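Probable hydrolase (Pseudomonas aeruginosa, PDB 3OM8) is probably an alpha/beta-hydrolase, perhaps a 3-oxoadipate enol-lactonase that opens its substrate's lactone ring by hydrolysis. Local coordinates at residues 44-49 with 255-260; 151-156 with 178-183; 157-162 with 218-223; 210-215 with 261-266; 243-246 with 250-253. All coordinates share one frame; numbering follows the deposited sequence.

Contact 1. Residues 44-49 with 255-260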
# COMPACT_ATOMS: atom_id res chain seq x y z
N ASP B 44 -8.55 3.22 -23.58
CA ASP B 44 -9.43 2.38 -24.40
C ASP B 44 -9.76 1.04 -23.72
O ASP B 44 -10.90 0.57 -23.78
CB ASP B 44 -8.84 2.11 -25.79
CG ASP B 44 -8.96 3.32 -26.74
OD1 ASP B 44 -8.29 3.31 -27.80
OD2 ASP B 44 -9.72 4.27 -26.45
N ALA B 45 -8.76 0.42 -23.09
CA ALA B 45 -8.96 -0.90 -22.49
C ALA B 45 -9.94 -0.87 -21.31
O ALA B 45 -10.66 -1.84 -21.08
CB ALA B 45 -7.62 -1.51 -22.06
N GLN B 46 -9.98 0.26 -20.60
CA GLN B 46 -10.82 0.43 -19.42
C GLN B 46 -12.28 0.75 -19.72
O GLN B 46 -13.13 0.66 -18.83
CB GLN B 46 -10.26 1.53 -18.52
CG GLN B 46 -9.12 1.09 -17.64
CD GLN B 46 -7.87 0.79 -18.44
OE1 GLN B 46 -7.31 1.68 -19.09
NE2 GLN B 46 -7.43 -0.46 -18.40
N LEU B 47 -12.58 1.14 -20.96
CA LEU B 47 -13.93 1.55 -21.33
C LEU B 47 -15.01 0.51 -21.02
O LEU B 47 -16.02 0.83 -20.39
CB LEU B 47 -14.00 1.94 -22.82
CG LEU B 47 -13.95 3.40 -23.24
CD1 LEU B 47 -14.66 3.56 -24.59
CD2 LEU B 47 -14.57 4.33 -22.21
N PRO B 48 -14.84 -0.73 -21.49
CA PRO B 48 -15.92 -1.70 -21.27
C PRO B 48 -16.31 -1.83 -19.80
O PRO B 48 -17.49 -1.72 -19.48
CB PRO B 48 -15.33 -3.01 -21.80
CG PRO B 48 -14.37 -2.52 -22.90
CD PRO B 48 -13.75 -1.27 -22.34
N ALA B 49 -15.34 -2.02 -18.91
CA ALA B 49 -15.64 -2.13 -17.49
C ALA B 49 -16.16 -0.81 -16.90
O ALA B 49 -17.08 -0.80 -16.08
CB ALA B 49 -14.43 -2.63 -16.70
N ALA B 255 -6.65 -5.35 -11.77
CA ALA B 255 -6.48 -4.75 -10.44
C ALA B 255 -6.85 -3.28 -10.45
O ALA B 255 -7.43 -2.77 -9.49
CB ALA B 255 -5.05 -4.94 -9.95
N PHE B 256 -6.50 -2.59 -11.53
CA PHE B 256 -6.70 -1.15 -11.65
C PHE B 256 -8.18 -0.81 -11.77
O PHE B 256 -8.68 0.05 -11.06
CB PHE B 256 -5.93 -0.60 -12.86
CG PHE B 256 -6.00 0.90 -13.01
CD1 PHE B 256 -4.94 1.69 -12.59
CD2 PHE B 256 -7.11 1.51 -13.57
CE1 PHE B 256 -4.99 3.07 -12.74
CE2 PHE B 256 -7.17 2.90 -13.71
CZ PHE B 256 -6.11 3.68 -13.30
N GLU B 257 -8.87 -1.47 -12.69
CA GLU B 257 -10.30 -1.28 -12.85
C GLU B 257 -11.06 -1.73 -11.59
O GLU B 257 -12.03 -1.09 -11.16
CB GLU B 257 -10.80 -2.07 -14.07
CG GLU B 257 -10.21 -1.59 -15.39
CD GLU B 257 -10.40 -2.58 -16.52
OE1 GLU B 257 -11.33 -3.41 -16.47
OE2 GLU B 257 -9.61 -2.53 -17.49
N GLY B 258 -10.61 -2.83 -10.99
CA GLY B 258 -11.22 -3.33 -9.78
C GLY B 258 -11.13 -2.29 -8.68
O GLY B 258 -12.13 -1.96 -8.03
N ALA B 259 -9.92 -1.76 -8.49
CA ALA B 259 -9.66 -0.76 -7.47
C ALA B 259 -10.54 0.45 -7.66
O ALA B 259 -11.15 0.94 -6.71
CB ALA B 259 -8.20 -0.35 -7.49
N VAL B 260 -10.62 0.93 -8.90
CA VAL B 260 -11.43 2.11 -9.24
C VAL B 260 -12.92 1.85 -9.03
O VAL B 260 -13.60 2.61 -8.34
CB VAL B 260 -11.19 2.58 -10.72
CG1 VAL B 260 -12.22 3.60 -11.14
CG2 VAL B 260 -9.78 3.14 -10.89
O HOH W 1 -12.64 -2.84 -19.49
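Gln-46 and Glu-257 lie where the two backbones come nearest, with 6.8 Å between their CA atoms. Residues 255-260 form regular helix, whereas 44-46 have helical backbone angles without the regular bonds, and 47-49 are helical. The acid of Glu-257 bridges the gap, its chain extended beyond CG so that the two carboxylate oxygens reach different parts of 44-49. Gln-46 NE2 donates to the anti lone pair of Glu-257 OE2, 3.1 Å away, and the oxygen sits 18° out of the amide plane. A bend at chi2 (69°) folds the Gln-46 amide back beside the acid, and its CG packs against Glu-257 CG at 3.7 Å. The other oxygen, Glu-257 OE1, faces Ala-49 CB at 3.2 Å. A water accepts from Ala-49 N (2.9 Å) and donates to Ala-45 O (2.7 Å); it joins these two backbone atoms and reaches Glu-257 OE1 only through a longer, weak bond. The far end of the Gln-46 amide is held too, OE1 bonding Asn-249 ND2 of helix 248-251. Helix 47-51 packs on helix 253-264, where Ala-49 also touches Leu-261, and Phe-256 and Val-260 of the latter helix pack on Ile-214 of strand 211-216 and Leu-98 of strand 95-100.

Contact 2. Residues 151-156 with 178-183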
# COMPACT_ATOMS: atom_id res chain seq x y z
N GLU B 151 14.07 11.28 -29.61
CA GLU B 151 14.81 11.12 -28.36
C GLU B 151 13.92 11.39 -27.16
O GLU B 151 14.10 10.80 -26.08
CB GLU B 151 16.03 12.03 -28.31
CG GLU B 151 16.92 11.76 -27.10
CD GLU B 151 17.70 10.46 -27.24
OE1 GLU B 151 17.60 9.80 -28.30
OE2 GLU B 151 18.43 10.11 -26.29
N THR B 152 12.95 12.28 -27.35
CA THR B 152 11.99 12.62 -26.32
C THR B 152 11.07 11.43 -25.99
O THR B 152 10.79 11.15 -24.82
CB THR B 152 11.18 13.87 -26.70
OG1 THR B 152 12.06 15.00 -26.73
CG2 THR B 152 10.09 14.14 -25.69
N ALA B 153 10.61 10.72 -27.02
CA ALA B 153 9.82 9.52 -26.85
C ALA B 153 10.63 8.41 -26.16
O ALA B 153 10.11 7.70 -25.31
CB ALA B 153 9.26 9.04 -28.18
N ALA B 154 11.90 8.26 -26.54
CA ALA B 154 12.77 7.28 -25.89
C ALA B 154 12.87 7.61 -24.41
O ALA B 154 12.97 6.71 -23.56
CB ALA B 154 14.14 7.28 -26.53
N GLY B 155 12.82 8.89 -24.09
CA GLY B 155 12.85 9.32 -22.70
C GLY B 155 11.63 8.81 -21.96
O GLY B 155 11.75 8.07 -20.99
N PHE B 156 10.45 9.20 -22.43
CA PHE B 156 9.22 8.79 -21.78
C PHE B 156 9.04 7.28 -21.72
O PHE B 156 8.79 6.73 -20.65
CB PHE B 156 8.01 9.39 -22.47
CG PHE B 156 7.77 10.83 -22.14
CD1 PHE B 156 7.14 11.19 -20.96
CD2 PHE B 156 8.16 11.83 -23.03
CE1 PHE B 156 6.90 12.52 -20.66
CE2 PHE B 156 7.92 13.16 -22.73
CZ PHE B 156 7.28 13.51 -21.55
N ALA B 178 3.67 6.09 -30.67
CA ALA B 178 3.00 6.92 -31.67
C ALA B 178 2.34 8.14 -31.04
O ALA B 178 2.35 9.21 -31.64
CB ALA B 178 2.01 6.13 -32.48
N MSE B 179 1.80 8.01 -29.84
CA MSE B 179 1.16 9.15 -29.18
C MSE B 179 2.18 10.23 -28.90
O MSE B 179 1.91 11.42 -29.08
CB MSE B 179 0.53 8.74 -27.85
CG MSE B 179 -0.66 7.79 -27.98
SE MSE B 179 -1.36 7.25 -26.21
CE MSE B 179 -2.84 6.17 -26.86
N LEU B 180 3.35 9.80 -28.44
CA LEU B 180 4.44 10.71 -28.14
C LEU B 180 4.93 11.40 -29.41
O LEU B 180 5.02 12.63 -29.45
CB LEU B 180 5.57 9.95 -27.44
CG LEU B 180 5.24 9.63 -25.98
CD1 LEU B 180 6.07 8.46 -25.43
CD2 LEU B 180 5.40 10.88 -25.12
N MSE B 181 5.22 10.60 -30.44
CA MSE B 181 5.70 11.10 -31.72
C MSE B 181 4.76 12.11 -32.38
O MSE B 181 5.17 12.88 -33.24
CB MSE B 181 5.96 9.93 -32.69
CG MSE B 181 7.14 9.02 -32.34
SE MSE B 181 8.87 9.92 -32.29
CE MSE B 181 8.95 10.56 -34.13
N ALA B 182 3.49 12.09 -31.99
CA ALA B 182 2.51 13.00 -32.57
C ALA B 182 2.19 14.14 -31.61
O ALA B 182 1.25 14.90 -31.84
CB ALA B 182 1.24 12.25 -32.91
N THR B 183 2.96 14.24 -30.53
CA THR B 183 2.73 15.29 -29.56
C THR B 183 3.54 16.55 -29.89
O THR B 183 4.77 16.50 -30.02
CB THR B 183 3.02 14.83 -28.11
OG1 THR B 183 2.05 13.84 -27.72
CG2 THR B 183 2.91 16.00 -27.15
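Leu-180 carries this helix-to-helix contact: its CB meets Ala-153 and both its methyls meet Phe-156. The CB of Leu-180 rests on Ala-153 CB at 3.9 Å, at the level where the backbones are closest, 5.7 Å between the CA atoms of the same two residues; the small alanine permits so near an approach. With CG anti to the carbonyl carbon (chi1 -75°), the chain runs on toward Phe-156 and its two methyls divide the work. Leu-180 CD1 touches Phe-156 CB at 3.7 Å. Leu-180 CD2 reaches the ring itself, 3.6 Å from Phe-156 CD2 and 3.8 Å from Phe-156 CG, coming in obliquely. At the border of the patch the selenium of Met-181, a selenomethionine, comes within 4.2 Å of Ala-153 CB. No hydrogen bond joins the two segments, and the contact is wholly apolar. It joins helices 150-160 and 171-181, both inserted between strands 118-124 and 211-216 of the sheet. Leu-180 also packs on Leu-157 and Trp-160 of the same helix 150-160, while Phe-156 reaches Phe-192 of helix 185-196 and Ile-36 of a loop.

Contact 3. Residues 157-162 with 218-223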
# COMPACT_ATOMS: atom_id res chain seq x y z
N LEU B 157 9.14 6.62 -22.87
CA LEU B 157 8.92 5.18 -22.92
C LEU B 157 9.87 4.46 -21.96
O LEU B 157 9.50 3.48 -21.33
CB LEU B 157 9.09 4.64 -24.34
CG LEU B 157 8.06 5.12 -25.36
CD1 LEU B 157 8.42 4.61 -26.75
CD2 LEU B 157 6.66 4.68 -24.98
N GLY B 158 11.09 4.97 -21.85
CA GLY B 158 12.08 4.38 -20.98
C GLY B 158 11.73 4.49 -19.51
O GLY B 158 12.08 3.60 -18.73
N ASN B 159 11.04 5.57 -19.13
CA ASN B 159 10.60 5.75 -17.75
C ASN B 159 9.25 5.10 -17.46
O ASN B 159 8.94 4.80 -16.31
CB ASN B 159 10.51 7.23 -17.38
CG ASN B 159 11.87 7.88 -17.27
OD1 ASN B 159 12.53 7.84 -16.23
ND2 ASN B 159 12.30 8.49 -18.36
N TRP B 160 8.45 4.93 -18.51
CA TRP B 160 7.06 4.50 -18.37
C TRP B 160 6.94 2.98 -18.27
O TRP B 160 6.07 2.48 -17.58
CB TRP B 160 6.25 4.93 -19.59
CG TRP B 160 5.81 6.36 -19.60
CD1 TRP B 160 5.98 7.29 -18.63
CD2 TRP B 160 5.10 7.01 -20.67
NE1 TRP B 160 5.43 8.49 -19.02
CE2 TRP B 160 4.87 8.34 -20.27
CE3 TRP B 160 4.63 6.59 -21.92
CZ2 TRP B 160 4.20 9.25 -21.06
CZ3 TRP B 160 3.96 7.50 -22.71
CH2 TRP B 160 3.75 8.81 -22.28
N PHE B 161 7.78 2.26 -18.98
CA PHE B 161 7.62 0.82 -19.07
C PHE B 161 8.78 0.05 -18.47
O PHE B 161 9.94 0.52 -18.49
CB PHE B 161 7.39 0.39 -20.52
CG PHE B 161 6.13 0.92 -21.12
CD1 PHE B 161 4.90 0.45 -20.71
CD2 PHE B 161 6.17 1.90 -22.09
CE1 PHE B 161 3.73 0.95 -21.25
CE2 PHE B 161 5.01 2.41 -22.63
CZ PHE B 161 3.79 1.93 -22.22
N PRO B 162 8.48 -1.14 -17.93
CA PRO B 162 9.51 -2.10 -17.55
C PRO B 162 10.43 -2.29 -18.75
O PRO B 162 9.93 -2.55 -19.84
CB PRO B 162 8.72 -3.38 -17.29
CG PRO B 162 7.35 -2.92 -16.92
CD PRO B 162 7.12 -1.67 -17.70
N TYR B 218 7.37 0.54 -8.65
CA TYR B 218 8.60 0.75 -9.40
C TYR B 218 8.62 2.04 -10.24
O TYR B 218 9.39 2.19 -11.20
CB TYR B 218 8.87 -0.47 -10.28
CG TYR B 218 8.83 -1.79 -9.53
CD1 TYR B 218 9.86 -2.13 -8.66
CD2 TYR B 218 7.80 -2.68 -9.71
CE1 TYR B 218 9.85 -3.33 -7.98
CE2 TYR B 218 7.77 -3.90 -9.03
CZ TYR B 218 8.80 -4.21 -8.16
OH TYR B 218 8.80 -5.41 -7.48
N ASP B 219 7.77 2.99 -9.86
CA ASP B 219 7.56 4.22 -10.60
C ASP B 219 8.71 5.18 -10.31
O ASP B 219 8.95 5.51 -9.14
CB ASP B 219 6.23 4.83 -10.17
CG ASP B 219 5.66 5.80 -11.19
OD1 ASP B 219 6.44 6.32 -12.00
OD2 ASP B 219 4.44 6.05 -11.15
N THR B 220 9.41 5.61 -11.36
CA THR B 220 10.48 6.62 -11.25
C THR B 220 10.01 8.02 -11.63
O THR B 220 10.60 9.01 -11.20
CB THR B 220 11.69 6.29 -12.12
OG1 THR B 220 11.25 5.60 -13.30
CG2 THR B 220 12.66 5.40 -11.36
N VAL B 221 8.97 8.11 -12.45
CA VAL B 221 8.36 9.39 -12.75
C VAL B 221 7.66 9.96 -11.50
O VAL B 221 8.09 10.97 -10.94
CB VAL B 221 7.34 9.26 -13.90
CG1 VAL B 221 6.72 10.62 -14.21
CG2 VAL B 221 8.00 8.68 -15.13
N THR B 222 6.60 9.29 -11.06
CA THR B 222 5.91 9.65 -9.83
C THR B 222 6.12 8.52 -8.81
O THR B 222 5.37 7.54 -8.79
CB THR B 222 4.40 9.86 -10.08
OG1 THR B 222 3.91 8.82 -10.93
CG2 THR B 222 4.15 11.19 -10.76
N ALA B 223 7.15 8.67 -7.99
CA ALA B 223 7.57 7.62 -7.07
C ALA B 223 6.44 7.16 -6.14
O ALA B 223 5.55 7.94 -5.77
CB ALA B 223 8.77 8.09 -6.27
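The indole of Trp-160 meets Val-221 at its edge: Val-221 CG2 lies near the ring plane, 4.3 Å from Trp-160 CD1. Two further rings meet the indole, His-246 at a shallow angle of about 20° between planes and Phe-156 at about 55°. The phenyl ring of Phe-161 receives Trp-160 CB over one face, toward the rim, and Leu-157 CD2 at its edge. Val-221 CG2, anti to the carbonyl carbon, touches not only the Trp-160 edge but also Asn-159 CB, at 3.7 Å. The Asn-159 and Thr-220 side chains cross at about a right angle, with Asn-159 OD1 and Thr-220 OG1 3.9 Å apart, while Asn-159 ND2 bonds back to Gly-155 O in the preceding turn. Within 218-223, Asp-219 is fixed by its own loop: Thr-222 OG1 donates to Asp-219 OD2 at 2.8 Å from above the carboxylate, 48° out of its plane, and Thr-222 N gives OD1 a weak bond. OD2 also takes a hydrogen bond from His-246 ND1. An acid on the loop after strand 211-216, bonded to a histidine, with helix 150-160 packed on the next two residues of the loop, is consistent with the Asp of an alpha/beta-hydrolase triad, with Ser-101 as probable nucleophile.

Contact 4. Residues 210-215 with 261-266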
# COMPACT_ATOMS: atom_id res chain seq x y z
N PRO B 210 -13.74 12.22 -1.04
CA PRO B 210 -13.21 10.87 -0.85
C PRO B 210 -12.16 10.61 -1.90
O PRO B 210 -12.43 10.79 -3.08
CB PRO B 210 -14.43 9.98 -1.10
CG PRO B 210 -15.61 10.86 -0.81
CD PRO B 210 -15.19 12.22 -1.29
N THR B 211 -10.98 10.17 -1.48
CA THR B 211 -9.87 10.01 -2.39
C THR B 211 -9.27 8.61 -2.37
O THR B 211 -8.92 8.10 -1.32
CB THR B 211 -8.76 11.00 -2.04
OG1 THR B 211 -9.29 12.33 -2.05
CG2 THR B 211 -7.63 10.90 -3.04
N LEU B 212 -9.13 8.00 -3.55
CA LEU B 212 -8.33 6.79 -3.71
C LEU B 212 -7.03 7.14 -4.44
O LEU B 212 -7.05 7.80 -5.47
CB LEU B 212 -9.09 5.75 -4.52
CG LEU B 212 -8.27 4.55 -4.98
CD1 LEU B 212 -7.80 3.72 -3.77
CD2 LEU B 212 -9.07 3.66 -5.93
N VAL B 213 -5.90 6.69 -3.89
CA VAL B 213 -4.61 6.87 -4.53
C VAL B 213 -4.04 5.53 -5.00
O VAL B 213 -3.87 4.61 -4.20
CB VAL B 213 -3.59 7.50 -3.57
CG1 VAL B 213 -2.25 7.68 -4.28
CG2 VAL B 213 -4.10 8.81 -3.04
N ILE B 214 -3.75 5.44 -6.29
CA ILE B 214 -3.09 4.27 -6.87
C ILE B 214 -1.63 4.62 -7.16
O ILE B 214 -1.35 5.66 -7.76
CB ILE B 214 -3.79 3.82 -8.16
CG1 ILE B 214 -5.27 3.53 -7.87
CG2 ILE B 214 -3.09 2.60 -8.75
CD1 ILE B 214 -6.07 3.14 -9.07
N ALA B 215 -0.71 3.77 -6.71
CA ALA B 215 0.72 4.02 -6.91
C ALA B 215 1.43 2.80 -7.47
O ALA B 215 0.97 1.67 -7.30
CB ALA B 215 1.38 4.46 -5.61
N LEU B 261 -13.43 0.78 -9.64
CA LEU B 261 -14.85 0.47 -9.60
C LEU B 261 -15.38 0.21 -8.19
O LEU B 261 -16.50 0.60 -7.85
CB LEU B 261 -15.16 -0.72 -10.52
CG LEU B 261 -15.11 -0.33 -12.00
CD1 LEU B 261 -15.34 -1.51 -12.93
CD2 LEU B 261 -16.12 0.77 -12.28
N SER B 262 -14.56 -0.43 -7.36
CA SER B 262 -15.01 -0.75 -6.00
C SER B 262 -15.07 0.52 -5.18
O SER B 262 -16.00 0.70 -4.37
CB SER B 262 -14.06 -1.77 -5.35
OG SER B 262 -14.14 -3.01 -6.02
N PHE B 263 -14.09 1.39 -5.39
CA PHE B 263 -14.03 2.67 -4.72
C PHE B 263 -15.22 3.56 -5.09
O PHE B 263 -15.79 4.24 -4.24
CB PHE B 263 -12.71 3.39 -5.04
CG PHE B 263 -12.66 4.80 -4.53
CD1 PHE B 263 -12.60 5.05 -3.16
CD2 PHE B 263 -12.66 5.87 -5.41
CE1 PHE B 263 -12.55 6.35 -2.68
CE2 PHE B 263 -12.60 7.18 -4.94
CZ PHE B 263 -12.54 7.43 -3.58
N LEU B 264 -15.59 3.55 -6.36
CA LEU B 264 -16.63 4.47 -6.85
C LEU B 264 -18.04 3.95 -6.61
O LEU B 264 -19.03 4.66 -6.85
CB LEU B 264 -16.42 4.77 -8.34
CG LEU B 264 -15.17 5.58 -8.69
CD1 LEU B 264 -15.07 5.73 -10.20
CD2 LEU B 264 -15.18 6.95 -8.01
N GLY B 265 -18.15 2.72 -6.14
CA GLY B 265 -19.43 2.18 -5.73
C GLY B 265 -20.06 1.30 -6.79
O GLY B 265 -21.26 1.01 -6.73
N ALA B 266 -19.25 0.89 -7.76
CA ALA B 266 -19.70 0.01 -8.83
C ALA B 266 -19.36 -1.46 -8.56
O ALA B 266 -19.20 -1.87 -7.41
CB ALA B 266 -19.12 0.45 -10.15
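Strand 211-215 and the last turn of helix 253-264 approach each other at Leu-212 and Phe-263, whose CA atoms are 7.1 Å apart, without a hydrogen bond between them. Phe-263 supplies all of the helix's share. Its CG is anti to the backbone N (chi1 173°), which sends the ring out from the helix and flat against the strand. Leu-212 CB stands over the middle of one face, 3.6 Å from the centroid of the Phe-263 ring and 7° off the ring normal, in a well-centred CH-pi contact; the six ring carbons are consequently all at similar distances from that one methylene. The two side chains run antiparallel alongside each other, with Leu-212 CD2 3.8 Å from Phe-263 CB. At the far end of the ring, Phe-263 CZ touches main chain: Pro-210 O lies at the edge, near the ring plane, 3.4 Å away, and Leu-212 N is 3.5 Å from the same carbon. Pro-210 CB adds an apolar touch on Phe-263 CZ at 4.0 Å. The helix closes just beyond. Gly-265 has positive phi (99°), and Ala-266 N bonds back to Leu-261 O at 2.8 Å, a Schellman motif whose 5→2 bond, Gly-265 N to Ser-262 O, is weak. Phe-263 O accepts a hydrogen bond from Arg-120. Leu-212 belongs to a strand bonded between 118-124 and 238-242, and the Phe-263 ring spans all three, touching Val-122 and Arg-238 as well, so the end of helix 253-264 packs on the strands 118-124, 211-216 and 238-242.

Contact 5. Residues 243-246 with 250-253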
# COMPACT_ATOMS: atom_id res chain seq x y z
N PRO B 243 2.35 -3.61 -8.31
CA PRO B 243 3.76 -3.82 -8.67
C PRO B 243 4.04 -3.29 -10.08
O PRO B 243 4.61 -3.99 -10.91
CB PRO B 243 3.89 -5.35 -8.64
CG PRO B 243 2.54 -5.83 -9.06
CD PRO B 243 1.55 -4.84 -8.48
N ALA B 244 3.62 -2.05 -10.32
CA ALA B 244 3.76 -1.42 -11.64
C ALA B 244 4.84 -0.36 -11.66
O ALA B 244 5.36 0.06 -10.61
CB ALA B 244 2.44 -0.80 -12.07
N VAL B 245 5.17 0.08 -12.87
CA VAL B 245 6.04 1.23 -13.10
C VAL B 245 5.23 2.53 -13.12
O VAL B 245 4.99 3.11 -12.07
CB VAL B 245 6.88 1.06 -14.37
CG1 VAL B 245 7.87 2.21 -14.50
CG2 VAL B 245 7.61 -0.28 -14.33
N HIS B 246 4.77 2.99 -14.29
CA HIS B 246 4.07 4.28 -14.31
C HIS B 246 2.64 4.28 -14.88
O HIS B 246 1.79 5.04 -14.42
CB HIS B 246 4.91 5.38 -14.96
CG HIS B 246 4.29 6.74 -14.88
ND1 HIS B 246 4.07 7.39 -13.68
CD2 HIS B 246 3.85 7.58 -15.84
CE1 HIS B 246 3.51 8.56 -13.91
NE2 HIS B 246 3.36 8.71 -15.22
N VAL B 250 -2.24 0.13 -17.66
CA VAL B 250 -1.76 -0.65 -18.79
C VAL B 250 -1.20 -2.00 -18.33
O VAL B 250 -1.47 -3.05 -18.93
CB VAL B 250 -0.69 0.15 -19.59
CG1 VAL B 250 -0.07 -0.71 -20.70
CG2 VAL B 250 -1.30 1.42 -20.15
N GLU B 251 -0.42 -1.97 -17.26
CA GLU B 251 0.25 -3.17 -16.79
C GLU B 251 -0.70 -4.14 -16.06
O GLU B 251 -0.58 -5.35 -16.21
CB GLU B 251 1.38 -2.79 -15.84
CG GLU B 251 2.68 -2.44 -16.52
CD GLU B 251 3.74 -2.10 -15.49
OE1 GLU B 251 3.94 -0.89 -15.28
OE2 GLU B 251 4.33 -3.03 -14.89
N PHE B 252 -1.63 -3.60 -15.28
CA PHE B 252 -2.53 -4.43 -14.48
C PHE B 252 -3.94 -3.89 -14.57
O PHE B 252 -4.43 -3.29 -13.62
CB PHE B 252 -2.06 -4.43 -13.04
CG PHE B 252 -0.66 -4.94 -12.89
CD1 PHE B 252 -0.40 -6.30 -12.94
CD2 PHE B 252 0.40 -4.06 -12.73
CE1 PHE B 252 0.89 -6.77 -12.82
CE2 PHE B 252 1.69 -4.53 -12.60
CZ PHE B 252 1.94 -5.89 -12.65
N PRO B 253 -4.59 -4.07 -15.73
CA PRO B 253 -5.92 -3.49 -15.95
C PRO B 253 -6.98 -4.06 -14.99
O PRO B 253 -7.84 -3.29 -14.54
CB PRO B 253 -6.22 -3.85 -17.41
CG PRO B 253 -5.33 -5.05 -17.71
CD PRO B 253 -4.09 -4.81 -16.90
O HOH W 2 3.87 1.42 -16.86
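Glu-251 and Phe-252 close the histidine loop of the alpha/beta-hydrolase fold, the turn between strand 238-242 and helix 248-251 that carries His-246. Glu-251 points its acid across the loop, its chain extended beyond CG, and OE1 receives the backbone N-H of Val-245. That bond is nearly straight, 2.9 Å from Val-245 N to Glu-251 OE1 with an angle of 166° at the hydrogen; the donor arrives on the syn side, 16° out of the carboxylate plane. Glu-251 OE1 also lies against apolar groups, 3.5 Å from Ala-244 CB and 3.6 Å from Val-245 CB. Pro-162, at the start of the next helix after 150-160, packs on both Val-245 and Glu-251. Phe-252 takes the other end of the loop. Its ring has Pro-243 CD over one face, offset toward the rim, while Ala-244 CB sits at the edge near the ring plane. Pro-243 CG touches the ring at Phe-252 CZ, 3.6 Å away, and Phe-252 CE2 comes to 3.4 Å from Pro-243 O. This ring lies at the interface with a second subunit: Gln-254 of the neighbouring subunit packs on the ring and Ala-255 of that neighbouring subunit on Pro-243. The bond from Val-245 N to Glu-251 holds the main chain just before His-246, which is probably the histidine of the catalytic triad and bonds weakly to Ser-101 through NE2. A water completes the grip: it donates to Glu-251 OE1 at 2.8 Å and accepts from His-246 N at 3.1 Å.

From the N terminus, residues 44-49 open contact 1, which closes only at 255-260 and so encloses contacts 2, 3 and 5. Contact 2 is a short loop within the inserted helices, joining 150-160 to 171-181. Contact 3 starts on the same helix 150-160, crosses contact 2, and ties that helical cover to the loop after strand 211-216. Contact 4 begins at that strand and ends at the C terminus; it crosses contacts 1 and 3 and encloses contact 5. Contacts 1 and 4 share helix 253-264 and touch. Contact 5, the shortest loop, meets contact 3 at the probable active site.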